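PDB 2BCG: Rab GDP-dissociation inhibitor from Saccharomyces cerevisiae, which regulates Rab GTPases of the yeast secretory pathway by inhibiting GDP release from SEC4 and extracting GDP-bound YPT7 from vacuolar membranes. Local coordinates for residues A[131-134]-A[135-139]; A[140-144]-A[145-149]; A[151-154]-A[155-158]; A[119-123]-A[124-128]. All coordinates share one frame; numbering follows the deposited sequence.

In the fold
All four contacts are local, and they follow one another along the chain from a hairpin into two helices. Contact 4 is the hairpin of strands 118-122 and 125-128 at the margin of a mixed sheet, held by cross-strand pairing and aromatic packing. Contact 1 caps and winds the short helix 133-138 through polar groups. Contacts 2 and 3 share helix 144-159 and line the geranylgeranyl pocket: contact 2, at its N-terminal end, is a surface contact with charged side chains, whereas contact 3 holds the buried Phe153, Leu154, Trp156 and Ile157. Contacts 1, 3 and 4 are partly buried. Lysines tie the elements together, Lys128 joining contact 4 to contact 1 and Lys147 joining contact 2 to contact 1.

Contact 1 (A[131-134]-A[135-139]); sequences ANEI and EAISS
Asn132 caps the helix that starts at Glu133: its OD1 accepts the backbone N of Glu135 at 2.7 Å, with the donor lying nearly along the C=O axis. CG sits in the crowded position between backbone N and carbonyl carbon (chi1 63°), which turns the amide back over the first helical turn. The extended chain of Glu135 crosses the asparagine at about a right angle, CG packing 3.3 Å from Asn132 OD1, and carries OE2 to the backbone N of Ala131, 2.8 Å away. That donor is met on the anti side, somewhat out of the carboxylate plane. A capping box would return to the capping residue's own N; here the carboxylate grips the residue before it. This end is the tight part, completed by the bonds from Ala136 N to Asn132 O at 3.0 Å and from Ile137 N to Glu133 O at 2.8 Å. The outer side is looser. Glu133 and Ile137 are exposed and touch lightly, CG to CD1 at 3.8 Å, and the CG2 of Ile134 comes no nearer than 4.4 Å to Ser138 OG. On the buried side Ala136 rests on Pro130 and touches bound geranylgeranyl groups. Glu135 OE2 also forms a salt bridge with Lys128 of strand 125-128, and the carbonyls of Ala136 and Ser139 take Lys147 NZ of helix 144-159.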
loop_
_atom_site.group_PDB
_atom_site.type_symbol
_atom_site.label_atom_id
_atom_site.label_comp_id
_atom_site.label_asym_id
_atom_site.label_seq_id
_atom_site.Cartn_x
_atom_site.Cartn_y
_atom_site.Cartn_z
ATOM N N ALA A 131 -16.892 5.911 -19.294
ATOM C CA ALA A 131 -17.101 5.246 -18.017
ATOM C C ALA A 131 -18.588 5.078 -17.740
ATOM O O ALA A 131 -18.971 4.554 -16.689
ATOM C CB ALA A 131 -16.416 6.038 -16.879
ATOM N N ASN A 132 -19.423 5.555 -18.671
ATOM C CA ASN A 132 -20.881 5.396 -18.551
ATOM C C ASN A 132 -21.538 5.462 -19.931
ATOM O O ASN A 132 -20.866 5.739 -20.924
ATOM C CB ASN A 132 -21.459 6.430 -17.565
ATOM C CG ASN A 132 -21.274 7.865 -18.029
ATOM O OD1 ASN A 132 -21.371 8.159 -19.216
ATOM N ND2 ASN A 132 -21.003 8.770 -17.085
ATOM N N GLU A 133 -22.850 5.217 -20.011
ATOM C CA GLU A 133 -23.526 5.189 -21.313
ATOM C C GLU A 133 -23.539 6.541 -22.040
ATOM O O GLU A 133 -23.329 6.575 -23.264
ATOM C CB GLU A 133 -24.966 4.667 -21.170
ATOM C CG GLU A 133 -25.672 4.434 -22.516
ATOM C CD GLU A 133 -26.989 3.712 -22.354
ATOM O OE1 GLU A 133 -27.495 3.704 -21.214
ATOM O OE2 GLU A 133 -27.488 3.149 -23.348
ATOM N N ILE A 134 -23.787 7.633 -21.308
ATOM C CA ILE A 134 -23.736 8.985 -21.883
ATOM C C ILE A 134 -22.379 9.254 -22.539
ATOM O O ILE A 134 -22.322 9.769 -23.674
ATOM C CB ILE A 134 -24.037 10.065 -20.816
ATOM C CG1 ILE A 134 -25.518 9.989 -20.431
ATOM C CG2 ILE A 134 -23.600 11.467 -21.306
ATOM C CD1 ILE A 134 -25.826 10.545 -19.046
ATOM N N GLU A 135 -21.300 8.891 -21.842
ATOM C CA GLU A 135 -19.953 9.117 -22.373
ATOM C C GLU A 135 -19.721 8.224 -23.603
ATOM O O GLU A 135 -19.073 8.646 -24.582
ATOM C CB GLU A 135 -18.866 8.884 -21.315
ATOM C CG GLU A 135 -18.815 9.955 -20.222
ATOM C CD GLU A 135 -17.679 9.754 -19.210
ATOM O OE1 GLU A 135 -17.553 10.634 -18.313
ATOM O OE2 GLU A 135 -16.951 8.741 -19.258
ATOM N N ALA A 136 -20.245 6.993 -23.552
ATOM C CA ALA A 136 -20.150 6.080 -24.690
ATOM C C ALA A 136 -20.891 6.610 -25.927
ATOM O O ALA A 136 -20.385 6.534 -27.062
ATOM C CB ALA A 136 -20.643 4.696 -24.311
ATOM N N ILE A 137 -22.065 7.186 -25.704
ATOM C CA ILE A 137 -22.816 7.833 -26.790
ATOM C C ILE A 137 -22.030 9.014 -27.367
ATOM O O ILE A 137 -21.929 9.155 -28.605
ATOM C CB ILE A 137 -24.205 8.252 -26.285
ATOM C CG1 ILE A 137 -25.058 6.986 -26.131
ATOM C CG2 ILE A 137 -24.868 9.275 -27.226
ATOM C CD1 ILE A 137 -26.207 7.142 -25.138
ATOM N N SER A 138 -21.445 9.821 -26.481
ATOM C CA SER A 138 -20.709 11.038 -26.881
ATOM C C SER A 138 -19.384 10.805 -27.606
ATOM O O SER A 138 -18.928 11.664 -28.373
ATOM C CB SER A 138 -20.360 11.876 -25.644
ATOM O OG SER A 138 -21.522 12.428 -25.046
ATOM N N SER A 139 -18.716 9.693 -27.307
ATOM C CA SER A 139 -17.298 9.583 -27.686
ATOM C C SER A 139 -17.094 9.620 -29.196
ATOM O O SER A 139 -17.814 8.937 -29.937
ATOM C CB SER A 139 -16.706 8.290 -27.142
ATOM O OG SER A 139 -15.339 8.199 -27.505
#

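Contact 2 (A[140-144]-A[145-149]); sequences PLMGI and FEKRR. With GER (geran-8-yl geran), chain D.
Met142 and Lys147 meet side chain to side chain across the first turn of helix 144-159. Lys147 can be followed outward atom by atom. Its CB lies 3.4 Å from C19 of one of the two bound geranylgeranyl groups. CG, anti to the carbonyl carbon (chi1 -83°), swings back over the helix start and packs 3.6 Å from Met142 CB. CD faces the lipid again, 3.8 Å from its C18, and CE passes 3.4 Å from the carbonyl O of Met142. The extended chain carries NZ past the helix start to the carbonyl oxygens of Ser139 and Ala136, both of which it donates to at the end of helix 133-138. With an alanine at Lys147 the carbonyls of Ser139 and Ala136 would probably lose their ammonium partner, and the lipid methyl C19 and Met142 CB would be packed less closely. On the outer side, Ile144 and Arg148 lie alongside each other and point the same way, Ile144 CG2 reaching Arg148 NE at 3.8 Å. Within the helix, Arg149 forms a salt bridge with Glu146 three residues earlier, gripping one carboxylate oxygen side-on: its NE is 2.8 Å and its NH2 2.7 Å from Glu146 OE1, which lies in the guanidinium plane. The second oxygen, Glu146 OE2, accepts from Thr191 OG1 and Gly188 N. Gly143 occupies the N-cap position, its carbonyl O taking Lys147 N at 2.9 Å. A helix N-terminus thus forms one end of the isoprenoid-binding pocket in the helical domain of this Rab GDI.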
loop_
_atom_site.group_PDB
_atom_site.type_symbol
_atom_site.label_atom_id
_atom_site.label_comp_id
_atom_site.label_asym_id
_atom_site.label_seq_id
_atom_site.Cartn_x
_atom_site.Cartn_y
_atom_site.Cartn_z
ATOM N N PRO A 140 -16.118 10.428 -29.665
ATOM C CA PRO A 140 -15.757 10.426 -31.081
ATOM C C PRO A 140 -14.800 9.300 -31.463
ATOM O O PRO A 140 -14.376 9.228 -32.627
ATOM C CB PRO A 140 -15.078 11.781 -31.264
ATOM C CG PRO A 140 -14.429 12.041 -29.938
ATOM C CD PRO A 140 -15.353 11.438 -28.904
ATOM N N LEU A 141 -14.461 8.443 -30.493
ATOM C CA LEU A 141 -13.507 7.361 -30.737
ATOM C C LEU A 141 -13.992 6.356 -31.798
ATOM O O LEU A 141 -13.174 5.666 -32.408
ATOM C CB LEU A 141 -13.163 6.649 -29.428
ATOM C CG LEU A 141 -12.235 7.377 -28.439
ATOM C CD1 LEU A 141 -12.226 6.646 -27.101
ATOM C CD2 LEU A 141 -10.802 7.520 -29.005
ATOM N N MET A 142 -15.317 6.282 -32.002
ATOM C CA MET A 142 -15.946 5.342 -32.951
ATOM C C MET A 142 -17.094 6.041 -33.662
ATOM O O MET A 142 -17.748 6.898 -33.065
ATOM C CB MET A 142 -16.541 4.140 -32.209
ATOM C CG MET A 142 -15.548 3.251 -31.497
ATOM S SD MET A 142 -16.383 1.763 -30.947
ATOM C CE MET A 142 -15.053 1.064 -29.950
ATOM N N GLY A 143 -17.355 5.661 -34.913
ATOM C CA GLY A 143 -18.564 6.103 -35.607
ATOM C C GLY A 143 -19.782 5.289 -35.203
ATOM O O GLY A 143 -19.659 4.249 -34.531
ATOM N N ILE A 144 -20.962 5.731 -35.646
ATOM C CA ILE A 144 -22.228 5.123 -35.218
ATOM C C ILE A 144 -22.330 3.626 -35.535
ATOM O O ILE A 144 -22.692 2.815 -34.682
ATOM C CB ILE A 144 -23.459 5.862 -35.806
ATOM C CG1 ILE A 144 -23.474 7.327 -35.346
ATOM C CG2 ILE A 144 -24.768 5.169 -35.374
ATOM C CD1 ILE A 144 -24.699 8.190 -35.795
ATOM N N PHE A 145 -22.004 3.247 -36.764
ATOM C CA PHE A 145 -22.183 1.846 -37.150
ATOM C C PHE A 145 -21.203 0.918 -36.441
ATOM O O PHE A 145 -21.552 -0.210 -36.080
ATOM C CB PHE A 145 -22.104 1.699 -38.668
ATOM C CG PHE A 145 -23.234 2.383 -39.372
ATOM C CD1 PHE A 145 -23.015 3.535 -40.117
ATOM C CD2 PHE A 145 -24.531 1.904 -39.249
ATOM C CE1 PHE A 145 -24.086 4.185 -40.752
ATOM C CE2 PHE A 145 -25.598 2.548 -39.882
ATOM C CZ PHE A 145 -25.368 3.707 -40.622
ATOM N N GLU A 146 -19.991 1.416 -36.220
ATOM C CA GLU A 146 -18.999 0.665 -35.465
ATOM C C GLU A 146 -19.396 0.551 -33.989
ATOM O O GLU A 146 -19.157 -0.483 -33.353
ATOM C CB GLU A 146 -17.602 1.262 -35.656
ATOM C CG GLU A 146 -16.462 0.357 -35.199
ATOM C CD GLU A 146 -16.261 -0.950 -35.998
ATOM O OE1 GLU A 146 -16.937 -1.210 -37.014
ATOM O OE2 GLU A 146 -15.365 -1.726 -35.604
ATOM N N LYS A 147 -20.040 1.589 -33.462
ATOM C CA LYS A 147 -20.527 1.552 -32.091
ATOM C C LYS A 147 -21.609 0.509 -31.910
ATOM O O LYS A 147 -21.613 -0.184 -30.902
ATOM C CB LYS A 147 -21.053 2.907 -31.664
ATOM C CG LYS A 147 -20.001 3.829 -31.198
ATOM C CD LYS A 147 -20.652 5.070 -30.624
ATOM C CE LYS A 147 -19.567 6.092 -30.307
ATOM N NZ LYS A 147 -20.119 7.380 -29.843
ATOM N N ARG A 148 -22.511 0.382 -32.896
ATOM C CA ARG A 148 -23.535 -0.654 -32.868
ATOM C C ARG A 148 -22.939 -2.073 -32.816
ATOM O O ARG A 148 -23.444 -2.936 -32.077
ATOM C CB ARG A 148 -24.505 -0.492 -34.050
ATOM C CG ARG A 148 -25.362 0.768 -33.953
ATOM C CD ARG A 148 -26.391 0.886 -35.080
ATOM N NE ARG A 148 -27.038 2.197 -35.032
ATOM C CZ ARG A 148 -27.922 2.650 -35.914
ATOM N NH1 ARG A 148 -28.297 1.902 -36.950
ATOM N NH2 ARG A 148 -28.433 3.864 -35.746
ATOM N N ARG A 149 -21.866 -2.301 -33.581
ATOM C CA ARG A 149 -21.180 -3.591 -33.570
ATOM C C ARG A 149 -20.463 -3.799 -32.222
ATOM O O ARG A 149 -20.469 -4.898 -31.674
ATOM C CB ARG A 149 -20.182 -3.710 -34.725
ATOM C CG ARG A 149 -20.828 -3.888 -36.116
ATOM C CD ARG A 149 -19.786 -4.050 -37.198
ATOM N NE ARG A 149 -19.137 -2.793 -37.582
ATOM C CZ ARG A 149 -19.573 -1.980 -38.545
ATOM N NH1 ARG A 149 -20.664 -2.292 -39.244
ATOM N NH2 ARG A 149 -18.923 -0.852 -38.819
HETATM C C1 GER D . -21.002 -5.715 -16.962
HETATM C C2 GER D . -21.043 -4.588 -18.024
HETATM C C3 GER D . -20.686 -4.740 -19.375
HETATM C C4 GER D . -20.202 -6.077 -19.959
HETATM C C5 GER D . -20.763 -3.516 -20.301
HETATM C C6 GER D . -21.957 -3.552 -21.267
HETATM C C7 GER D . -22.139 -2.313 -21.891
HETATM C C8 GER D . -22.840 -2.008 -23.065
HETATM C C9 GER D . -23.565 -3.103 -23.867
HETATM C C10 GER D . -22.904 -0.544 -23.539
HETATM C C11 GER D . -21.991 -0.239 -24.741
HETATM C C12 GER D . -22.355 0.970 -25.336
HETATM C C13 GER D . -21.818 1.605 -26.458
HETATM C C14 GER D . -20.653 1.016 -27.251
HETATM C C15 GER D . -22.409 2.940 -26.909
HETATM C C16 GER D . -23.485 2.724 -27.962
HETATM C C17 GER D . -23.827 3.923 -28.568
HETATM C C18 GER D . -24.248 4.092 -29.883
HETATM C C19 GER D . -24.374 2.875 -30.823
HETATM C C20 GER D . -24.591 5.510 -30.385
#

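Contact 3 (A[151-154]-A[155-158]); sequences KKFL and EWIS. With GER (geran-8-yl geran), chain D.
Glu155 folds back over the preceding turn onto Lys151. Its CG, beside its own backbone N (chi1 -77°), lies 3.2 Å from Lys151 O, the same carbonyl that receives Glu155 N at 2.8 Å. The extended chain then takes the carboxylate obliquely across the lysine, where OE2 meets the aliphatic CE of Lys151 at 3.7 Å. The charges themselves do not touch: Lys151 NZ and Glu155 OE2 are 5.1 Å apart, close enough only for a probable weak attraction. Glu155 also helps to hold the lipid, its CG packing on methyl C9 of the geranylgeranyl group. Leu154 faces the same ligand with CB and CD1, the latter 3.7 Å from C11, while its CD2 lies 4.4 Å from Ile157 CG1. This is the middle of helix 144-159 in the helical domain: one side lines the prenyl pocket, while another packs against helices 178-184, 189-199 and 212-229. Phe153 belongs to that second side. With CG opposite its backbone N (chi1 172°), Phe153 leans its ring toward the next turn, where Ile157 CG1 sits over one face, 4.1 Å above the plane and offset toward the rim. Trp156 approaches the ring obliquely, its CZ3 at 4.0 Å from Phe153 CE1. Beyond it the indole meets Phe216 edge-to-face. Ile157 serves both sides, touching Phe153 CZ with its CD1 and the lipid with its CG2.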
loop_
_atom_site.group_PDB
_atom_site.type_symbol
_atom_site.label_atom_id
_atom_site.label_comp_id
_atom_site.label_asym_id
_atom_site.label_seq_id
_atom_site.Cartn_x
_atom_site.Cartn_y
_atom_site.Cartn_z
ATOM N N LYS A 151 -21.435 -2.550 -29.333
ATOM C CA LYS A 151 -22.519 -2.819 -28.376
ATOM C C LYS A 151 -22.939 -4.295 -28.320
ATOM O O LYS A 151 -23.097 -4.866 -27.231
ATOM C CB LYS A 151 -23.720 -1.935 -28.706
ATOM C CG LYS A 151 -24.856 -2.021 -27.712
ATOM C CD LYS A 151 -25.603 -0.710 -27.681
ATOM C CE LYS A 151 -26.947 -0.801 -26.971
ATOM N NZ LYS A 151 -27.510 0.593 -26.928
ATOM N N LYS A 152 -23.112 -4.916 -29.487
ATOM C CA LYS A 152 -23.455 -6.332 -29.523
ATOM C C LYS A 152 -22.360 -7.174 -28.900
ATOM O O LYS A 152 -22.642 -8.127 -28.185
ATOM C CB LYS A 152 -23.739 -6.780 -30.951
ATOM C CG LYS A 152 -24.937 -6.070 -31.536
ATOM C CD LYS A 152 -25.216 -6.516 -32.941
ATOM C CE LYS A 152 -26.701 -6.332 -33.229
ATOM N NZ LYS A 152 -27.037 -6.668 -34.634
ATOM N N PHE A 153 -21.108 -6.799 -29.157
ATOM C CA PHE A 153 -19.967 -7.445 -28.512
ATOM C C PHE A 153 -20.052 -7.355 -26.983
ATOM O O PHE A 153 -19.936 -8.368 -26.290
ATOM C CB PHE A 153 -18.663 -6.818 -29.013
ATOM C CG PHE A 153 -17.443 -7.274 -28.266
ATOM C CD1 PHE A 153 -16.918 -8.539 -28.490
ATOM C CD2 PHE A 153 -16.798 -6.420 -27.359
ATOM C CE1 PHE A 153 -15.780 -8.975 -27.815
ATOM C CE2 PHE A 153 -15.665 -6.837 -26.681
ATOM C CZ PHE A 153 -15.147 -8.119 -26.905
ATOM N N LEU A 154 -20.260 -6.152 -26.461
ATOM C CA LEU A 154 -20.312 -5.969 -25.015
ATOM C C LEU A 154 -21.555 -6.604 -24.390
ATOM O O LEU A 154 -21.517 -7.034 -23.234
ATOM C CB LEU A 154 -20.191 -4.479 -24.642
ATOM C CG LEU A 154 -18.840 -3.803 -24.930
ATOM C CD1 LEU A 154 -18.955 -2.338 -24.566
ATOM C CD2 LEU A 154 -17.670 -4.443 -24.176
ATOM N N GLU A 155 -22.651 -6.676 -25.152
ATOM C CA GLU A 155 -23.864 -7.371 -24.697
ATOM C C GLU A 155 -23.621 -8.877 -24.550
ATOM O O GLU A 155 -24.190 -9.526 -23.667
ATOM C CB GLU A 155 -25.040 -7.099 -25.648
ATOM C CG GLU A 155 -25.677 -5.704 -25.481
ATOM C CD GLU A 155 -26.656 -5.356 -26.605
ATOM O OE1 GLU A 155 -26.595 -5.993 -27.690
ATOM O OE2 GLU A 155 -27.484 -4.439 -26.407
ATOM N N TRP A 156 -22.771 -9.420 -25.412
ATOM C CA TRP A 156 -22.365 -10.816 -25.323
ATOM C C TRP A 156 -21.462 -11.051 -24.104
ATOM O O TRP A 156 -21.649 -12.041 -23.381
ATOM C CB TRP A 156 -21.706 -11.259 -26.631
ATOM C CG TRP A 156 -20.981 -12.561 -26.564
ATOM C CD1 TRP A 156 -21.531 -13.814 -26.592
ATOM C CD2 TRP A 156 -19.565 -12.747 -26.497
ATOM N NE1 TRP A 156 -20.544 -14.766 -26.530
ATOM C CE2 TRP A 156 -19.325 -14.141 -26.474
ATOM C CE3 TRP A 156 -18.470 -11.871 -26.448
ATOM C CZ2 TRP A 156 -18.039 -14.679 -26.397
ATOM C CZ3 TRP A 156 -17.187 -12.406 -26.368
ATOM C CH2 TRP A 156 -16.983 -13.800 -26.343
ATOM N N ILE A 157 -20.508 -10.142 -23.868
ATOM C CA ILE A 157 -19.675 -10.150 -22.651
ATOM C C ILE A 157 -20.560 -10.237 -21.396
ATOM O O ILE A 157 -20.298 -11.041 -20.504
ATOM C CB ILE A 157 -18.744 -8.882 -22.528
ATOM C CG1 ILE A 157 -17.725 -8.790 -23.678
ATOM C CG2 ILE A 157 -18.037 -8.833 -21.143
ATOM C CD1 ILE A 157 -16.469 -9.629 -23.529
ATOM N N SER A 158 -21.602 -9.410 -21.346
ATOM C CA SER A 158 -22.496 -9.346 -20.189
ATOM C C SER A 158 -23.389 -10.591 -20.036
ATOM O O SER A 158 -23.676 -11.018 -18.913
ATOM C CB SER A 158 -23.361 -8.087 -20.264
ATOM O OG SER A 158 -23.997 -7.839 -19.017
HETATM C C1 GER D . -21.002 -5.715 -16.962
HETATM C C2 GER D . -21.043 -4.588 -18.024
HETATM C C3 GER D . -20.686 -4.740 -19.375
HETATM C C4 GER D . -20.202 -6.077 -19.959
HETATM C C5 GER D . -20.763 -3.516 -20.301
HETATM C C6 GER D . -21.957 -3.552 -21.267
HETATM C C7 GER D . -22.139 -2.313 -21.891
HETATM C C8 GER D . -22.840 -2.008 -23.065
HETATM C C9 GER D . -23.565 -3.103 -23.867
HETATM C C10 GER D . -22.904 -0.544 -23.539
HETATM C C11 GER D . -21.991 -0.239 -24.741
HETATM C C12 GER D . -22.355 0.970 -25.336
HETATM C C13 GER D . -21.818 1.605 -26.458
HETATM C C14 GER D . -20.653 1.016 -27.251
HETATM C C15 GER D . -22.409 2.940 -26.909
HETATM C C16 GER D . -23.485 2.724 -27.962
HETATM C C17 GER D . -23.827 3.923 -28.568
HETATM C C18 GER D . -24.248 4.092 -29.883
HETATM C C19 GER D . -24.374 2.875 -30.823
HETATM C C20 GER D . -24.591 5.510 -30.385
#

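Contact 4 (A[119-123]-A[124-128]); sequences YVFKQ and GKIYK
Ile126 packs between Tyr119 and Phe121 on one face of the hairpin, its CD1 4.0 Å from Tyr119 CD2 and its CG2 4.2 Å from Phe121 CD1. Lys128 CB lies over the Tyr119 ring in a CH-pi contact, 3.9 Å from the centroid and 22° off the normal. A serine in place of Tyr119 would probably cost Lys128 CB its aromatic face and leave Ile126 CD1 less covered on that side. Phe121 CG is anti to its backbone N (chi1 -180°), which brings the ring across to the turn, where CZ reaches Gly124 N at 3.4 Å. The segments form a two-residue beta hairpin closed by a type I' turn from Lys122 to Lys125. It edges the mixed sheet, strand 118-122 pairing with strand 330-334. Two hydrogen-bonded pairs knit the strands: Val120 N donates to Tyr127 O and Lys122 N to Lys125 O, both at 2.8 Å and each answered by the reverse bond. On the opposite face, Tyr127 CE2 approaches Lys122 CB to 3.8 Å. A water at the Tyr127 ring edge, in its plane, links Tyr127 OH to Lys122 O. Farther out, Lys122 NZ donates to Leu141 O, and Lys128 NZ to Lys231 O.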
loop_
_atom_site.group_PDB
_atom_site.type_symbol
_atom_site.label_atom_id
_atom_site.label_comp_id
_atom_site.label_asym_id
_atom_site.label_seq_id
_atom_site.Cartn_x
_atom_site.Cartn_y
_atom_site.Cartn_z
ATOM N N TYR A 119 -7.558 7.776 -20.181
ATOM C CA TYR A 119 -7.525 8.476 -21.487
ATOM C C TYR A 119 -6.707 7.679 -22.451
ATOM O O TYR A 119 -5.718 7.077 -22.057
ATOM C CB TYR A 119 -6.881 9.867 -21.351
ATOM C CG TYR A 119 -7.762 10.861 -20.644
ATOM C CD1 TYR A 119 -8.016 10.746 -19.284
ATOM C CD2 TYR A 119 -8.319 11.907 -21.337
ATOM C CE1 TYR A 119 -8.825 11.655 -18.629
ATOM C CE2 TYR A 119 -9.144 12.820 -20.703
ATOM C CZ TYR A 119 -9.396 12.679 -19.345
ATOM O OH TYR A 119 -10.198 13.594 -18.679
ATOM N N VAL A 120 -7.117 7.679 -23.717
ATOM C CA VAL A 120 -6.379 6.987 -24.758
ATOM C C VAL A 120 -5.870 7.995 -25.769
ATOM O O VAL A 120 -6.576 8.940 -26.111
ATOM C CB VAL A 120 -7.222 5.839 -25.416
ATOM C CG1 VAL A 120 -8.415 6.376 -26.265
ATOM C CG2 VAL A 120 -6.341 4.899 -26.223
ATOM N N PHE A 121 -4.619 7.813 -26.189
ATOM C CA PHE A 121 -3.965 8.648 -27.198
ATOM C C PHE A 121 -4.321 8.182 -28.601
ATOM O O PHE A 121 -4.252 6.989 -28.906
ATOM C CB PHE A 121 -2.464 8.505 -26.955
ATOM C CG PHE A 121 -1.568 9.282 -27.875
ATOM C CD1 PHE A 121 -0.998 10.490 -27.465
ATOM C CD2 PHE A 121 -1.192 8.746 -29.102
ATOM C CE1 PHE A 121 -0.069 11.166 -28.264
ATOM C CE2 PHE A 121 -0.286 9.415 -29.914
ATOM C CZ PHE A 121 0.265 10.631 -29.509
ATOM N N LYS A 122 -4.705 9.128 -29.451
ATOM C CA LYS A 122 -4.947 8.801 -30.869
ATOM C C LYS A 122 -4.466 9.998 -31.677
ATOM O O LYS A 122 -4.938 11.108 -31.480
ATOM C CB LYS A 122 -6.444 8.486 -31.113
ATOM C CG LYS A 122 -6.813 8.122 -32.587
ATOM C CD LYS A 122 -8.341 8.014 -32.776
ATOM C CE LYS A 122 -8.927 6.675 -32.288
ATOM N NZ LYS A 122 -10.240 6.278 -32.986
ATOM N N GLN A 123 -3.483 9.777 -32.551
ATOM C CA GLN A 123 -2.987 10.823 -33.473
ATOM C C GLN A 123 -2.651 12.144 -32.761
ATOM O O GLN A 123 -3.125 13.214 -33.173
ATOM C CB GLN A 123 -4.014 11.098 -34.595
ATOM C CG GLN A 123 -4.186 9.979 -35.622
ATOM C CD GLN A 123 -5.482 10.131 -36.435
ATOM O OE1 GLN A 123 -5.756 11.195 -36.999
ATOM N NE2 GLN A 123 -6.296 9.071 -36.467
ATOM N N GLY A 124 -1.864 12.065 -31.689
ATOM C CA GLY A 124 -1.359 13.250 -31.006
ATOM C C GLY A 124 -2.260 13.866 -29.941
ATOM O O GLY A 124 -1.822 14.758 -29.198
ATOM N N LYS A 125 -3.508 13.391 -29.850
ATOM C CA LYS A 125 -4.459 13.931 -28.870
ATOM C C LYS A 125 -4.865 12.828 -27.905
ATOM O O LYS A 125 -4.719 11.646 -28.218
ATOM C CB LYS A 125 -5.716 14.461 -29.568
ATOM C CG LYS A 125 -5.447 15.502 -30.658
ATOM C CD LYS A 125 -6.742 16.165 -31.135
ATOM C CE LYS A 125 -7.299 17.130 -30.096
ATOM N NZ LYS A 125 -6.439 18.338 -29.909
ATOM N N ILE A 126 -5.410 13.213 -26.750
ATOM C CA ILE A 126 -5.957 12.212 -25.800
ATOM C C ILE A 126 -7.475 12.339 -25.678
ATOM O O ILE A 126 -8.004 13.445 -25.774
ATOM C CB ILE A 126 -5.253 12.268 -24.400
ATOM C CG1 ILE A 126 -5.347 13.640 -23.716
ATOM C CG2 ILE A 126 -3.771 11.865 -24.585
ATOM C CD1 ILE A 126 -4.827 13.649 -22.257
ATOM N N TYR A 127 -8.130 11.205 -25.453
ATOM C CA TYR A 127 -9.609 11.090 -25.382
ATOM C C TYR A 127 -9.998 10.313 -24.128
ATOM O O TYR A 127 -9.449 9.235 -23.889
ATOM C CB TYR A 127 -10.124 10.321 -26.618
ATOM C CG TYR A 127 -9.818 11.010 -27.920
ATOM C CD1 TYR A 127 -10.747 11.903 -28.475
ATOM C CD2 TYR A 127 -8.602 10.818 -28.573
ATOM C CE1 TYR A 127 -10.471 12.582 -29.643
ATOM C CE2 TYR A 127 -8.314 11.503 -29.751
ATOM C CZ TYR A 127 -9.265 12.377 -30.275
ATOM O OH TYR A 127 -9.027 13.065 -31.437
ATOM N N LYS A 128 -10.951 10.825 -23.345
ATOM C CA LYS A 128 -11.367 10.072 -22.174
ATOM C C LYS A 128 -12.135 8.821 -22.628
ATOM O O LYS A 128 -13.107 8.908 -23.418
ATOM C CB LYS A 128 -12.180 10.897 -21.168
ATOM C CG LYS A 128 -12.488 10.107 -19.858
ATOM C CD LYS A 128 -13.545 10.772 -18.970
ATOM C CE LYS A 128 -13.643 10.050 -17.611
ATOM N NZ LYS A 128 -14.389 8.741 -17.712
HETATM O O HOH W 1 -6.791 12.527 -32.844
#